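Local structure of hydrolase (Thermus thermophilus, 1UFO) at residues P106-G112 with P129-F135; P23-L27 with L231-L235. The protein is an alpha/beta hydrolase fold protein that probably works as a serine hydrolase, its natural substrate not being established. All coordinates share one frame. Residue numbers count along the deposited sequence, not the author numbering.

How the contacts relate
From the N terminus, the chain first enters contact 2 at 23-27, where a loop runs into the central strand 25-30. It then passes through strand 52-56 and the long helix 77-103 before returning as strand 107-112, next to strand 25-30. Contact 1 closes a short loop here: helix 114-124 leads round to 129-135 on the far side of strand 107-112. Contact 2 closes only some hundred residues later, when helix 221-236 packs back on the sheet, so contact 1 lies wholly within its span. The two meet directly: Pro106 O to Leu26 N (2.7 Å) and Phe108 N to Leu26 O (2.9 Å) are probable hydrogen bonds, and Phe108 packs on Leu231.

Contact 1 (P106-G112 with P129-F135); sequences PLFLAGG and PRGVLAF
Segments 106-112 and 129-135 run side by side as parallel, extended chains; the axes of strand segments 107-112 and 132-135 come within 4.6 Å, their N-to-C directions 5° apart. Leu109 pairs with Val132, Ala110 with Leu133, Gly111 with Ala134 and Gly112 with Phe135, their CA atoms 4.5 to 5.2 Å apart. Five backbone hydrogen bonds form the ladder: Arg130 N to Leu107 O (2.7 Å), Leu109 N to Gly131 O (3.0 Å), Leu133 N to Leu109 O (2.8 Å), Gly111 N to Leu133 O (2.9 Å) and Phe135 N to Gly111 O (2.8 Å). Helix 114-124 joins the strands in a beta-alpha-beta crossover of the alpha/beta hydrolase fold. The end of strand 107-112 supplies the first two residues of a GxSxG sequence, Gly111 being its first glycine, consistent with a nucleophile elbow. On one face Leu109 (m, t) packs its CB on Val132 CG2 (4.1 Å) and its CG on Pro129 CG (4.0 Å). The other face carries Ala110, whose CB lies 4.1 Å from both Leu133 CB and Phe135 CE1, so that the methyl meets the Phe135 ring at its edge. Near the start Phe108 (chi1 m) offers a ring face to Arg130 CB, a CH-pi contact 3.9 Å from the centroid. Arg130, m at chi1 to chi3, brings NH2 to 3.9 Å from Pro106 CG, while its NH1 hydrogen-bonds Trp234 O on helix 221-236.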
loop_
_atom_site.group_PDB
_atom_site.type_symbol
_atom_site.label_atom_id
_atom_site.label_comp_id
_atom_site.label_asym_id
_atom_site.label_seq_id
_atom_site.Cartn_x
_atom_site.Cartn_y
_atom_site.Cartn_z
ATOM N N PRO A 106 5.754 21.516 4.594
ATOM C CA PRO A 106 6.236 20.501 3.632
ATOM C C PRO A 106 5.139 20.316 2.585
ATOM O O PRO A 106 3.957 20.225 2.951
ATOM C CB PRO A 106 6.333 19.268 4.477
ATOM C CG PRO A 106 6.669 19.769 5.844
ATOM C CD PRO A 106 5.811 21.014 5.985
ATOM N N LEU A 107 5.560 20.184 1.311
ATOM C CA LEU A 107 4.569 20.063 0.248
ATOM C C LEU A 107 4.655 18.710 -0.431
ATOM O O LEU A 107 5.773 18.225 -0.775
ATOM C CB LEU A 107 4.726 21.178 -0.803
ATOM C CG LEU A 107 3.567 21.163 -1.873
ATOM C CD1 LEU A 107 3.065 22.517 -2.316
ATOM C CD2 LEU A 107 4.175 20.361 -3.066
ATOM N N PHE A 108 3.475 18.125 -0.611
ATOM C CA PHE A 108 3.330 16.838 -1.302
ATOM C C PHE A 108 2.436 17.034 -2.488
ATOM O O PHE A 108 1.658 17.999 -2.542
ATOM C CB PHE A 108 2.654 15.827 -0.386
ATOM C CG PHE A 108 3.443 15.499 0.808
ATOM C CD1 PHE A 108 3.323 16.229 1.987
ATOM C CD2 PHE A 108 4.307 14.427 0.759
ATOM C CE1 PHE A 108 4.092 15.873 3.137
ATOM C CE2 PHE A 108 5.082 14.035 1.885
ATOM C CZ PHE A 108 4.984 14.744 3.077
ATOM N N LEU A 109 2.569 16.152 -3.478
ATOM C CA LEU A 109 1.647 16.219 -4.639
ATOM C C LEU A 109 0.780 14.939 -4.706
ATOM O O LEU A 109 1.261 13.843 -4.336
ATOM C CB LEU A 109 2.416 16.234 -5.945
ATOM C CG LEU A 109 3.388 17.324 -6.217
ATOM C CD1 LEU A 109 3.999 17.024 -7.681
ATOM C CD2 LEU A 109 2.641 18.694 -6.252
ATOM N N ALA A 110 -0.448 15.076 -5.200
ATOM C CA ALA A 110 -1.288 13.892 -5.487
ATOM C C ALA A 110 -1.854 14.161 -6.854
ATOM O O ALA A 110 -2.208 15.295 -7.158
ATOM C CB ALA A 110 -2.374 13.722 -4.471
ATOM N N GLY A 111 -1.857 13.150 -7.739
ATOM C CA GLY A 111 -2.489 13.370 -9.033
ATOM C C GLY A 111 -3.364 12.155 -9.330
ATOM O O GLY A 111 -2.964 11.043 -8.955
ATOM N N GLY A 112 -4.510 12.347 -9.997
ATOM C CA GLY A 112 -5.360 11.221 -10.398
ATOM C C GLY A 112 -5.451 11.144 -11.907
ATOM O O GLY A 112 -5.758 12.129 -12.554
ATOM N N PRO A 129 9.029 17.902 -4.444
ATOM C CA PRO A 129 8.119 17.925 -3.295
ATOM C C PRO A 129 8.640 16.843 -2.315
ATOM O O PRO A 129 9.576 16.086 -2.621
ATOM C CB PRO A 129 6.769 17.560 -3.873
ATOM C CG PRO A 129 7.150 16.566 -5.024
ATOM C CD PRO A 129 8.480 17.118 -5.582
ATOM N N ARG A 130 8.015 16.753 -1.150
ATOM C CA ARG A 130 8.419 15.787 -0.161
ATOM C C ARG A 130 7.948 14.373 -0.512
ATOM O O ARG A 130 8.448 13.417 0.072
ATOM C CB ARG A 130 7.877 16.200 1.218
ATOM C CG ARG A 130 8.721 17.371 1.744
ATOM C CD ARG A 130 10.093 16.802 2.336
ATOM N NE ARG A 130 9.793 15.955 3.491
ATOM C CZ ARG A 130 9.657 16.407 4.743
ATOM N NH1 ARG A 130 9.366 15.538 5.725
ATOM N NH2 ARG A 130 9.847 17.714 5.021
ATOM N N GLY A 131 6.932 14.250 -1.385
ATOM C CA GLY A 131 6.459 12.908 -1.742
ATOM C C GLY A 131 5.335 13.102 -2.725
ATOM O O GLY A 131 4.764 14.199 -2.835
ATOM N N VAL A 132 5.037 12.047 -3.486
ATOM C CA VAL A 132 3.994 12.159 -4.521
ATOM C C VAL A 132 3.119 10.921 -4.504
ATOM O O VAL A 132 3.665 9.799 -4.370
ATOM C CB VAL A 132 4.691 12.174 -5.926
ATOM C CG1 VAL A 132 3.623 12.145 -7.049
ATOM C CG2 VAL A 132 5.522 13.499 -6.088
ATOM N N LEU A 133 1.785 11.135 -4.602
ATOM C CA LEU A 133 0.837 10.013 -4.757
ATOM C C LEU A 133 0.352 10.078 -6.206
ATOM O O LEU A 133 -0.143 11.090 -6.678
ATOM C CB LEU A 133 -0.403 10.168 -3.840
ATOM C CG LEU A 133 -0.044 10.335 -2.354
ATOM C CD1 LEU A 133 -1.384 10.475 -1.588
ATOM C CD2 LEU A 133 0.650 9.061 -1.813
ATOM N N ALA A 134 0.514 8.967 -6.945
ATOM C CA ALA A 134 0.063 8.894 -8.326
ATOM C C ALA A 134 -1.048 7.841 -8.334
ATOM O O ALA A 134 -0.810 6.624 -8.295
ATOM C CB ALA A 134 1.272 8.445 -9.239
ATOM N N PHE A 135 -2.297 8.354 -8.376
ATOM C CA PHE A 135 -3.437 7.480 -8.355
ATOM C C PHE A 135 -3.903 7.170 -9.782
ATOM O O PHE A 135 -3.928 8.051 -10.617
ATOM C CB PHE A 135 -4.618 8.170 -7.697
ATOM C CG PHE A 135 -4.466 8.410 -6.240
ATOM C CD1 PHE A 135 -4.002 9.653 -5.755
ATOM C CD2 PHE A 135 -4.875 7.428 -5.296
ATOM C CE1 PHE A 135 -3.954 9.911 -4.391
ATOM C CE2 PHE A 135 -4.830 7.680 -3.941
ATOM C CZ PHE A 135 -4.368 8.936 -3.456
#

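Contact 2 (P23-L27 with L231-L235); sequences PKALL and LEHWL
The loop residue Lys24 and the start of strand 25-30 face a turn of helix 221-236, with Ala25 nearest Leu235 (CA atoms 7.7 Å apart) and Leu27 nearest Leu231 (9.2 Å). Within the helix Leu235 N donates to Leu231 O at 2.9 Å, while the strand's backbone is bonded to its sheet neighbours: Ala25 and Leu27 to Leu53, Leu26 to Pro106 and Phe108. Side chains therefore make the contact. Leu235 (t, p) sets CD2 3.9 Å from Ala25 CB and 3.7 Å from Lys24 CE; deeper in, Leu27 (t, p) and Leu231 (m, t) meet CD1 to CD1 at 4.0 Å. Lys24, p at chi1 and then fully extended, passes Leu235 to place NZ 2.7 Å from Glu232 OE1 in a hydrogen-bonded salt bridge, though the position of OE1 is less certain. Glu232 OE2 pairs with Arg50. In this helix-on-sheet packing of an alpha/beta hydrolase, Ala25, the leucines and the aliphatic part of Lys24 make the apolar interface; each carboxylate oxygen of buried Glu232 has a basic partner, so its charge is balanced where the apolar packing ends.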
loop_
_atom_site.group_PDB
_atom_site.type_symbol
_atom_site.label_atom_id
_atom_site.label_comp_id
_atom_site.label_asym_id
_atom_site.label_seq_id
_atom_site.Cartn_x
_atom_site.Cartn_y
_atom_site.Cartn_z
ATOM N N PRO A 23 -2.743 23.016 10.269
ATOM C CA PRO A 23 -2.029 22.377 9.115
ATOM C C PRO A 23 -0.624 21.970 9.394
ATOM O O PRO A 23 0.188 22.734 9.938
ATOM C CB PRO A 23 -2.054 23.434 8.007
ATOM C CG PRO A 23 -3.129 24.467 8.444
ATOM C CD PRO A 23 -3.057 24.426 10.004
ATOM N N LYS A 24 -0.299 20.725 9.062
ATOM C CA LYS A 24 1.071 20.234 9.290
ATOM C C LYS A 24 1.816 20.016 7.934
ATOM O O LYS A 24 3.022 19.867 7.942
ATOM C CB LYS A 24 1.091 18.898 10.073
ATOM C CG LYS A 24 0.451 17.730 9.319
ATOM C CD LYS A 24 0.361 16.475 10.184
ATOM C CE LYS A 24 -0.261 15.286 9.373
ATOM N NZ LYS A 24 -0.230 14.073 10.294
ATOM N N ALA A 25 1.075 20.028 6.842
ATOM C CA ALA A 25 1.690 19.834 5.492
ATOM C C ALA A 25 0.744 20.313 4.422
ATOM O O ALA A 25 -0.468 20.483 4.685
ATOM C CB ALA A 25 1.927 18.310 5.258
ATOM N N LEU A 26 1.245 20.512 3.184
ATOM C CA LEU A 26 0.371 20.913 2.060
ATOM C C LEU A 26 0.245 19.720 1.128
ATOM O O LEU A 26 1.201 19.000 0.950
ATOM C CB LEU A 26 1.070 22.046 1.222
ATOM C CG LEU A 26 1.154 23.402 1.909
ATOM C CD1 LEU A 26 2.378 24.206 1.340
ATOM C CD2 LEU A 26 -0.201 24.096 1.669
ATOM N N LEU A 27 -0.920 19.551 0.524
ATOM C CA LEU A 27 -1.061 18.525 -0.526
ATOM C C LEU A 27 -1.717 19.248 -1.692
ATOM O O LEU A 27 -2.865 19.682 -1.604
ATOM C CB LEU A 27 -1.950 17.350 -0.082
ATOM C CG LEU A 27 -2.167 16.259 -1.119
ATOM C CD1 LEU A 27 -0.781 15.681 -1.560
ATOM C CD2 LEU A 27 -3.059 15.157 -0.631
ATOM N N LEU A 231 2.030 9.367 2.826
ATOM C CA LEU A 231 2.386 10.800 3.088
ATOM C C LEU A 231 2.789 10.994 4.559
ATOM O O LEU A 231 3.791 11.656 4.796
ATOM C CB LEU A 231 1.211 11.718 2.828
ATOM C CG LEU A 231 0.765 11.766 1.351
ATOM C CD1 LEU A 231 -0.329 12.843 1.190
ATOM C CD2 LEU A 231 1.961 11.977 0.422
ATOM N N GLU A 232 2.065 10.425 5.502
ATOM C CA GLU A 232 2.473 10.663 6.893
ATOM C C GLU A 232 3.824 10.034 7.184
ATOM O O GLU A 232 4.620 10.645 7.919
ATOM C CB GLU A 232 1.468 10.197 7.890
ATOM C CG GLU A 232 0.171 10.994 7.773
ATOM C CD GLU A 232 -0.763 10.718 8.910
ATOM O OE1 GLU A 232 -1.185 11.699 9.557
ATOM O OE2 GLU A 232 -1.138 9.559 9.185
ATOM N N HIS A 233 4.112 8.841 6.600
ATOM C CA HIS A 233 5.421 8.224 6.845
ATOM C C HIS A 233 6.538 9.174 6.376
ATOM O O HIS A 233 7.509 9.416 7.097
ATOM C CB HIS A 233 5.498 6.913 6.033
ATOM C CG HIS A 233 6.818 6.236 6.196
ATOM N ND1 HIS A 233 7.165 5.581 7.352
ATOM C CD2 HIS A 233 7.915 6.215 5.389
ATOM C CE1 HIS A 233 8.433 5.200 7.257
ATOM N NE2 HIS A 233 8.911 5.576 6.080
ATOM N N TRP A 234 6.402 9.732 5.162
ATOM C CA TRP A 234 7.466 10.594 4.653
ATOM C C TRP A 234 7.483 11.980 5.347
ATOM O O TRP A 234 8.527 12.566 5.469
ATOM C CB TRP A 234 7.403 10.734 3.103
ATOM C CG TRP A 234 7.805 9.417 2.489
ATOM C CD1 TRP A 234 6.983 8.467 1.815
ATOM C CD2 TRP A 234 9.083 8.805 2.616
ATOM N NE1 TRP A 234 7.732 7.349 1.594
ATOM C CE2 TRP A 234 9.007 7.511 2.051
ATOM C CE3 TRP A 234 10.301 9.230 3.159
ATOM C CZ2 TRP A 234 10.121 6.629 2.032
ATOM C CZ3 TRP A 234 11.397 8.386 3.124
ATOM C CH2 TRP A 234 11.302 7.093 2.566
ATOM N N LEU A 235 6.327 12.455 5.826
ATOM C CA LEU A 235 6.314 13.730 6.542
ATOM C C LEU A 235 7.072 13.603 7.879
ATOM O O LEU A 235 7.725 14.552 8.344
ATOM C CB LEU A 235 4.870 14.109 6.868
ATOM C CG LEU A 235 4.610 15.422 7.649
ATOM C CD1 LEU A 235 5.218 16.558 6.905
ATOM C CD2 LEU A 235 3.093 15.588 7.783
#